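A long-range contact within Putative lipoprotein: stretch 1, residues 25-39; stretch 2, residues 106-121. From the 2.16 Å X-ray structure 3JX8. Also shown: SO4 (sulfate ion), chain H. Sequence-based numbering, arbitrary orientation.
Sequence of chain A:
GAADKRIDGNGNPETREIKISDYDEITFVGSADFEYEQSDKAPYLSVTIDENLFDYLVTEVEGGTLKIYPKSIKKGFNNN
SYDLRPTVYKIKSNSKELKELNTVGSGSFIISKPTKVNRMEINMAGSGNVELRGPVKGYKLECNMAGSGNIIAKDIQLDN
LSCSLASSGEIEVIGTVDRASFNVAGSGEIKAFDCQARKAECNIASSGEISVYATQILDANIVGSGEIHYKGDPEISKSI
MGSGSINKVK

Stretch 1, residues 25-39: EITFVGSADFEYEQS
Stretch 2 (106-121) SGSFIISKPTKVNRME

The most unusual feature is how the parallel ladder ends: where strand 108-111 gives out, the carboxylate of Glu37 takes over as acceptor for the turn that follows. Ser112 N donates to Glu37 OE2 at 2.7 Å and Lys113 N to Glu37 OE1 at 2.9 Å, so one side chain, folded back with chi1 and chi2 both m (-56°, -64°), holds two successive amides.

Before that the rule is plain parallel pairing. Strands 33-38 and 108-111 run in the same direction, 21° apart, with phi between -80 and -144° and psi between 112 and 150°. Asp33 lies beside Ser108, Phe34 beside Phe109 and Glu35 beside Ile110, CA atoms 4.8 to 5.0 Å apart. Bonds alternate in sense: Ser108 N to Ala32 O, 2.9 Å; Phe34 N to Ser108 O, 2.8 Å; Ile110 N to Phe34 O, 2.9 Å; Tyr36 N to Ile110 O, 3.0 Å.

At the entrance, Gly107 (phi -76°, psi -175°) must lack a side chain, because a CB would sit 2.6 Å from Gly30 O and 2.7 Å from Ala32 O.

Phe34, Tyr36, Phe109 and Ile111 share the buried face. Phe109 (chi1 t, chi2 -78°) places CD2 over one face of the Phe34 ring (t, -38°), 3.7 Å from Phe34 CG; the ring planes meet at 45°. Phe109 CZ lies 3.4 Å from Tyr36 CB, while Ile26 CD1 approaches the edge of the Phe109 ring, 3.7 Å from that CZ. Asp33, Ser108, Glu35 and Ile110 take the other face.

Farther on, Gln38 (chi1 m, chi2 t) reaches across so that NE2 donates to Lys116 O at 2.9 Å. One water donates to Glu37 OE1 (2.6 Å) and Thr115 OG1 (2.8 Å) and accepts from Gln38 N (3.1 Å), bridging the two stretches where their backbones move apart.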

# COMPACT_ATOMS: atom_id res chain seq x y z
N GLU A 25 -21.40 -2.20 13.14
CA GLU A 25 -20.46 -1.66 12.18
C GLU A 25 -20.67 -0.15 12.03
O GLU A 25 -21.81 0.34 12.15
CB GLU A 25 -20.67 -2.42 10.89
CG GLU A 25 -19.81 -2.00 9.76
CD GLU A 25 -20.05 -2.84 8.50
OE1 GLU A 25 -20.32 -4.08 8.65
OE2 GLU A 25 -19.94 -2.23 7.39
N ILE A 26 -19.57 0.59 11.83
CA ILE A 26 -19.59 2.06 11.67
C ILE A 26 -18.89 2.46 10.38
O ILE A 26 -17.76 2.06 10.14
CB ILE A 26 -18.87 2.78 12.83
CG1 ILE A 26 -19.59 2.57 14.17
CG2 ILE A 26 -18.75 4.30 12.53
CD1 ILE A 26 -18.78 3.08 15.42
N THR A 27 -19.58 3.27 9.57
CA THR A 27 -19.00 3.99 8.46
C THR A 27 -19.01 5.44 8.87
O THR A 27 -20.09 6.03 8.98
CB THR A 27 -19.86 3.88 7.19
OG1 THR A 27 -19.83 2.54 6.75
CG2 THR A 27 -19.30 4.74 6.08
N PHE A 28 -17.84 6.03 9.08
CA PHE A 28 -17.72 7.41 9.56
C PHE A 28 -16.80 8.18 8.66
O PHE A 28 -15.63 7.86 8.57
CB PHE A 28 -17.13 7.40 10.96
CG PHE A 28 -16.65 8.75 11.43
CD1 PHE A 28 -17.43 9.89 11.25
CD2 PHE A 28 -15.44 8.86 12.10
CE1 PHE A 28 -16.97 11.14 11.69
CE2 PHE A 28 -14.97 10.11 12.55
CZ PHE A 28 -15.75 11.25 12.34
N VAL A 29 -17.31 9.19 7.98
CA VAL A 29 -16.49 10.02 7.14
C VAL A 29 -16.58 11.42 7.68
O VAL A 29 -17.69 11.96 7.85
CB VAL A 29 -17.04 10.06 5.71
CG1 VAL A 29 -16.21 11.04 4.83
CG2 VAL A 29 -17.18 8.63 5.16
N GLY A 30 -15.45 12.05 7.92
CA GLY A 30 -15.45 13.43 8.38
C GLY A 30 -14.43 13.75 9.44
O GLY A 30 -13.56 12.93 9.79
N SER A 31 -14.55 14.97 9.97
CA SER A 31 -13.54 15.57 10.84
C SER A 31 -13.93 15.60 12.30
O SER A 31 -13.22 16.21 13.09
CB SER A 31 -13.25 17.01 10.37
OG SER A 31 -14.36 17.87 10.61
N ALA A 32 -15.01 14.93 12.67
CA ALA A 32 -15.52 14.99 14.05
C ALA A 32 -14.55 14.35 15.03
O ALA A 32 -13.74 13.50 14.67
CB ALA A 32 -16.87 14.30 14.16
N ASP A 33 -14.65 14.76 16.28
CA ASP A 33 -14.21 13.94 17.40
C ASP A 33 -15.36 13.01 17.77
O ASP A 33 -16.42 13.45 18.23
CB ASP A 33 -13.82 14.81 18.58
CG ASP A 33 -12.57 15.63 18.30
OD1 ASP A 33 -11.66 15.16 17.57
OD2 ASP A 33 -12.46 16.73 18.84
N PHE A 34 -15.15 11.72 17.53
CA PHE A 34 -16.15 10.70 17.68
C PHE A 34 -15.72 9.86 18.86
O PHE A 34 -14.67 9.27 18.84
CB PHE A 34 -16.19 9.88 16.38
CG PHE A 34 -17.36 8.92 16.23
CD1 PHE A 34 -17.87 8.19 17.30
CD2 PHE A 34 -17.86 8.67 14.96
CE1 PHE A 34 -18.91 7.28 17.10
CE2 PHE A 34 -18.92 7.79 14.76
CZ PHE A 34 -19.44 7.10 15.82
N GLU A 35 -16.54 9.83 19.90
CA GLU A 35 -16.33 8.94 21.04
C GLU A 35 -17.29 7.76 21.00
O GLU A 35 -18.51 7.96 20.97
CB GLU A 35 -16.62 9.66 22.34
CG GLU A 35 -15.65 10.73 22.68
CD GLU A 35 -16.04 11.45 23.96
OE1 GLU A 35 -17.03 11.03 24.64
OE2 GLU A 35 -15.35 12.43 24.28
N TYR A 36 -16.74 6.55 21.02
CA TYR A 36 -17.54 5.34 20.94
C TYR A 36 -17.22 4.45 22.12
O TYR A 36 -16.09 4.47 22.63
CB TYR A 36 -17.30 4.58 19.61
CG TYR A 36 -17.97 3.22 19.60
CD1 TYR A 36 -19.29 3.07 19.23
CD2 TYR A 36 -17.28 2.08 20.00
CE1 TYR A 36 -19.91 1.84 19.27
CE2 TYR A 36 -17.88 0.85 20.05
CZ TYR A 36 -19.20 0.74 19.67
OH TYR A 36 -19.83 -0.50 19.74
N GLU A 37 -18.20 3.68 22.56
CA GLU A 37 -18.00 2.60 23.52
C GLU A 37 -18.92 1.44 23.21
O GLU A 37 -20.01 1.62 22.68
CB GLU A 37 -18.28 3.04 24.97
CG GLU A 37 -17.48 4.26 25.48
CD GLU A 37 -15.94 4.06 25.57
OE1 GLU A 37 -15.44 2.91 25.58
OE2 GLU A 37 -15.22 5.09 25.65
N GLN A 38 -18.46 0.24 23.53
CA GLN A 38 -19.35 -0.90 23.53
C GLN A 38 -20.10 -0.83 24.85
O GLN A 38 -19.51 -0.47 25.87
CB GLN A 38 -18.56 -2.21 23.41
CG GLN A 38 -17.90 -2.39 22.04
CD GLN A 38 -17.25 -3.74 21.85
OE1 GLN A 38 -16.99 -4.16 20.71
NE2 GLN A 38 -16.99 -4.44 22.96
N SER A 39 -21.38 -1.16 24.83
CA SER A 39 -22.23 -1.09 26.04
C SER A 39 -23.49 -1.94 25.88
O SER A 39 -24.03 -2.08 24.80
CB SER A 39 -22.63 0.38 26.31
OG SER A 39 -23.71 0.52 27.22
N SER A 106 -10.07 13.33 8.41
CA SER A 106 -9.14 13.96 9.31
C SER A 106 -9.64 13.91 10.74
O SER A 106 -9.05 14.54 11.59
CB SER A 106 -8.98 15.43 8.91
OG SER A 106 -10.22 16.08 9.13
N GLY A 107 -10.73 13.20 11.00
CA GLY A 107 -11.30 13.16 12.34
C GLY A 107 -10.56 12.28 13.33
O GLY A 107 -9.49 11.71 13.04
N SER A 108 -11.13 12.17 14.51
CA SER A 108 -10.55 11.40 15.56
C SER A 108 -11.60 10.46 16.16
O SER A 108 -12.68 10.87 16.52
CB SER A 108 -9.96 12.35 16.57
OG SER A 108 -9.67 11.69 17.76
N PHE A 109 -11.30 9.18 16.19
CA PHE A 109 -12.21 8.18 16.69
C PHE A 109 -11.59 7.55 17.92
O PHE A 109 -10.52 6.96 17.80
CB PHE A 109 -12.47 7.15 15.62
CG PHE A 109 -13.52 6.18 15.99
CD1 PHE A 109 -13.24 5.14 16.87
CD2 PHE A 109 -14.80 6.29 15.47
CE1 PHE A 109 -14.21 4.19 17.20
CE2 PHE A 109 -15.79 5.37 15.82
CZ PHE A 109 -15.50 4.33 16.70
N ILE A 110 -12.24 7.65 19.07
CA ILE A 110 -11.66 7.26 20.38
C ILE A 110 -12.57 6.34 21.18
O ILE A 110 -13.75 6.66 21.36
CB ILE A 110 -11.38 8.53 21.24
CG1 ILE A 110 -10.43 9.46 20.46
CG2 ILE A 110 -10.76 8.16 22.59
CD1 ILE A 110 -10.06 10.76 21.19
N ILE A 111 -12.03 5.21 21.63
CA ILE A 111 -12.70 4.29 22.56
C ILE A 111 -11.91 4.36 23.86
O ILE A 111 -10.69 4.14 23.84
CB ILE A 111 -12.69 2.83 22.06
CG1 ILE A 111 -13.38 2.73 20.72
CG2 ILE A 111 -13.33 1.90 23.09
CD1 ILE A 111 -13.56 1.31 20.24
N SER A 112 -12.59 4.68 24.97
CA SER A 112 -11.88 4.94 26.24
C SER A 112 -12.05 3.95 27.37
O SER A 112 -11.24 3.94 28.27
CB SER A 112 -12.26 6.32 26.77
OG SER A 112 -11.65 7.34 26.01
N LYS A 113 -13.10 3.13 27.32
CA LYS A 113 -13.40 2.20 28.39
C LYS A 113 -12.89 0.82 28.07
O LYS A 113 -12.60 0.55 26.90
CB LYS A 113 -14.92 2.15 28.62
CG LYS A 113 -15.50 3.50 29.02
CD LYS A 113 -16.97 3.39 29.40
CE LYS A 113 -17.61 4.75 29.68
NZ LYS A 113 -18.92 4.60 30.41
N PRO A 114 -12.79 -0.07 29.09
CA PRO A 114 -12.42 -1.45 28.87
C PRO A 114 -13.34 -2.08 27.85
O PRO A 114 -14.55 -2.02 27.98
CB PRO A 114 -12.64 -2.11 30.23
CG PRO A 114 -12.47 -1.03 31.18
CD PRO A 114 -13.05 0.18 30.52
N THR A 115 -12.75 -2.67 26.82
CA THR A 115 -13.48 -3.22 25.70
C THR A 115 -13.10 -4.68 25.54
O THR A 115 -11.91 -5.00 25.42
CB THR A 115 -13.13 -2.45 24.45
OG1 THR A 115 -13.41 -1.07 24.68
CG2 THR A 115 -13.92 -2.99 23.25
N LYS A 116 -14.10 -5.55 25.57
CA LYS A 116 -13.89 -6.96 25.29
C LYS A 116 -14.21 -7.20 23.82
O LYS A 116 -15.25 -6.77 23.34
CB LYS A 116 -14.78 -7.80 26.20
CG LYS A 116 -14.82 -9.28 25.84
CD LYS A 116 -15.40 -10.13 26.97
CE LYS A 116 -15.96 -11.48 26.47
NZ LYS A 116 -16.75 -12.20 27.57
N VAL A 117 -13.31 -7.84 23.07
CA VAL A 117 -13.54 -8.08 21.64
C VAL A 117 -13.44 -9.55 21.30
O VAL A 117 -12.63 -10.29 21.86
CB VAL A 117 -12.53 -7.31 20.73
CG1 VAL A 117 -12.58 -5.80 21.00
CG2 VAL A 117 -11.14 -7.83 20.90
N ASN A 118 -14.26 -9.95 20.34
CA ASN A 118 -14.10 -11.21 19.66
C ASN A 118 -13.23 -10.91 18.42
O ASN A 118 -12.02 -11.11 18.47
CB ASN A 118 -15.46 -11.79 19.32
CG ASN A 118 -15.36 -13.04 18.47
OD1 ASN A 118 -14.32 -13.69 18.37
ND2 ASN A 118 -16.48 -13.39 17.84
N ARG A 119 -13.84 -10.40 17.35
CA ARG A 119 -13.07 -9.82 16.25
C ARG A 119 -13.41 -8.37 16.07
O ARG A 119 -14.56 -8.06 15.76
CB ARG A 119 -13.32 -10.53 14.93
CG ARG A 119 -12.65 -11.86 14.90
CD ARG A 119 -13.06 -12.70 13.71
NE ARG A 119 -12.88 -14.13 14.01
CZ ARG A 119 -13.79 -14.92 14.58
NH1 ARG A 119 -15.00 -14.45 14.91
NH2 ARG A 119 -13.50 -16.20 14.82
N MSE A 120 -12.42 -7.51 16.25
CA MSE A 120 -12.54 -6.11 15.94
C MSE A 120 -11.59 -5.72 14.78
O MSE A 120 -10.36 -5.88 14.87
CB MSE A 120 -12.29 -5.24 17.16
CG MSE A 120 -12.52 -3.74 16.87
SE MSE A 120 -12.07 -2.60 18.35
CE MSE A 120 -13.84 -2.68 19.22
N GLU A 121 -12.18 -5.18 13.71
CA GLU A 121 -11.44 -4.68 12.56
C GLU A 121 -11.57 -3.17 12.42
O GLU A 121 -12.68 -2.64 12.27
CB GLU A 121 -11.97 -5.34 11.29
CG GLU A 121 -11.22 -4.96 10.04
CD GLU A 121 -11.74 -5.68 8.83
OE1 GLU A 121 -11.92 -6.91 8.90
OE2 GLU A 121 -11.99 -5.03 7.82
S SO4 H . -12.32 15.62 6.57
O1 SO4 H . -12.30 14.59 7.61
O2 SO4 H . -13.49 16.52 6.75
O3 SO4 H . -11.10 16.46 6.55
O4 SO4 H . -12.41 14.98 5.26
O HOH W 1 -15.76 0.33 25.08
O HOH W 2 -14.62 7.19 24.02
O HOH W 3 -16.79 -4.21 26.03
O HOH W 4 -16.81 -1.46 26.91